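Local coordinates for protein 3-phosphoshikimate 1-carboxyvinyltransferase (Streptomyces sviceus, PDB 7M0O) that probably transfers the enolpyruvyl group of phosphoenolpyruvate to the 5-hydroxyl of shikimate-3-phosphate, the penultimate step on the route to chorismate, at residues A[228-232]-A[400-404]. Numbering follows the deposited sequence.
Sequences YFFAA and AFAEL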
# COMPACT_ATOMS: atom_id res chain seq x y z
N TYR A 228 -8.30 1.12 12.10
CA TYR A 228 -9.31 0.42 12.88
C TYR A 228 -8.86 0.22 14.31
O TYR A 228 -9.68 0.28 15.24
CB TYR A 228 -9.64 -0.94 12.24
CG TYR A 228 -9.89 -0.77 10.77
CD1 TYR A 228 -11.07 -0.17 10.32
CD2 TYR A 228 -8.94 -1.16 9.83
CE1 TYR A 228 -11.29 0.03 8.98
CE2 TYR A 228 -9.16 -0.96 8.47
CZ TYR A 228 -10.33 -0.36 8.07
OH TYR A 228 -10.53 -0.15 6.73
N PHE A 229 -7.55 0.02 14.53
CA PHE A 229 -7.06 -0.21 15.87
C PHE A 229 -6.95 1.12 16.63
O PHE A 229 -7.33 1.19 17.81
CB PHE A 229 -5.73 -0.99 15.80
CG PHE A 229 -5.89 -2.38 15.20
CD1 PHE A 229 -5.97 -3.49 16.02
CD2 PHE A 229 -6.04 -2.55 13.84
CE1 PHE A 229 -6.17 -4.77 15.48
CE2 PHE A 229 -6.26 -3.80 13.29
CZ PHE A 229 -6.32 -4.92 14.12
N PHE A 230 -6.55 2.19 15.94
CA PHE A 230 -6.58 3.53 16.51
C PHE A 230 -8.01 3.93 16.91
O PHE A 230 -8.23 4.51 17.97
CB PHE A 230 -6.01 4.54 15.52
CG PHE A 230 -4.50 4.50 15.34
CD1 PHE A 230 -3.63 4.26 16.39
CD2 PHE A 230 -3.96 4.75 14.10
CE1 PHE A 230 -2.24 4.26 16.19
CE2 PHE A 230 -2.58 4.76 13.88
CZ PHE A 230 -1.72 4.52 14.93
N ALA A 231 -8.99 3.66 16.03
CA ALA A 231 -10.39 4.00 16.33
C ALA A 231 -10.93 3.25 17.54
O ALA A 231 -11.66 3.82 18.36
CB ALA A 231 -11.27 3.70 15.11
N ALA A 232 -10.61 1.96 17.65
CA ALA A 232 -11.02 1.18 18.82
C ALA A 232 -10.52 1.82 20.11
O ALA A 232 -11.25 1.89 21.11
CB ALA A 232 -10.50 -0.26 18.69
N ALA A 400 -6.16 -10.56 14.89
CA ALA A 400 -5.58 -9.37 15.51
C ALA A 400 -6.63 -8.57 16.26
O ALA A 400 -6.35 -8.05 17.35
CB ALA A 400 -4.92 -8.50 14.45
N PHE A 401 -7.82 -8.42 15.69
CA PHE A 401 -8.84 -7.62 16.35
C PHE A 401 -9.39 -8.34 17.57
O PHE A 401 -9.68 -7.71 18.59
CB PHE A 401 -9.97 -7.27 15.36
CG PHE A 401 -10.79 -6.08 15.79
CD1 PHE A 401 -10.28 -4.79 15.66
CD2 PHE A 401 -12.05 -6.25 16.35
CE1 PHE A 401 -11.03 -3.69 16.06
CE2 PHE A 401 -12.80 -5.15 16.76
CZ PHE A 401 -12.29 -3.87 16.61
N ALA A 402 -9.50 -9.67 17.49
CA ALA A 402 -9.89 -10.44 18.66
C ALA A 402 -8.91 -10.23 19.81
O ALA A 402 -9.31 -10.11 20.97
CB ALA A 402 -10.00 -11.92 18.30
N GLU A 403 -7.61 -10.17 19.49
CA GLU A 403 -6.58 -9.94 20.49
C GLU A 403 -6.70 -8.55 21.09
O GLU A 403 -6.55 -8.38 22.31
CB GLU A 403 -5.20 -10.13 19.87
CG GLU A 403 -4.04 -10.00 20.83
CD GLU A 403 -2.69 -10.29 20.19
OE1 GLU A 403 -2.50 -9.96 19.00
OE2 GLU A 403 -1.82 -10.86 20.88
N LEU A 404 -6.98 -7.54 20.26
CA LEU A 404 -7.23 -6.20 20.78
C LEU A 404 -8.41 -6.21 21.74
O LEU A 404 -8.36 -5.59 22.81
CB LEU A 404 -7.44 -5.22 19.62
CG LEU A 404 -7.79 -3.78 20.00
CD1 LEU A 404 -6.60 -3.10 20.63
CD2 LEU A 404 -8.26 -3.01 18.79
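The axes of 228-232 and 400-404 run near-parallel (17°) and approach to 11.3 Å, leaving a gap wide enough for aromatic side chains, and no hydrogen bond crosses it. The CA-CB bond of Y228 points toward 400-404, but the ring turns off elsewhere, its OH hydrogen-bonded to NH1 of R367, predicted to bind phosphoenolpyruvate; here it offers chiefly its carbonyl, Y228 O lying 4.3 Å from F401 CE1 at that ring's edge. F229 reaches into the gap, with 88 Å² covered, the most of any residue here. F401 turns an edge to the F229 ring face in a T-shaped pair (centroids 5.8 Å apart, planes at 71°), while F229 CZ reaches A400 CB at 3.9 Å and F229 CD1 meets L404 CD2 at 3.6 Å. One turn on, A232 CB touches the same L404 CD2 at 3.5 Å, its small methyl admitting the leucine. V374 of helix 366-375 touches both Y228 and F401. This is parallel helix-helix packing within one globular domain of the two-domain EPSP synthase fold, joining the C-terminal helix to the helix that carries Y228 to the predicted active site.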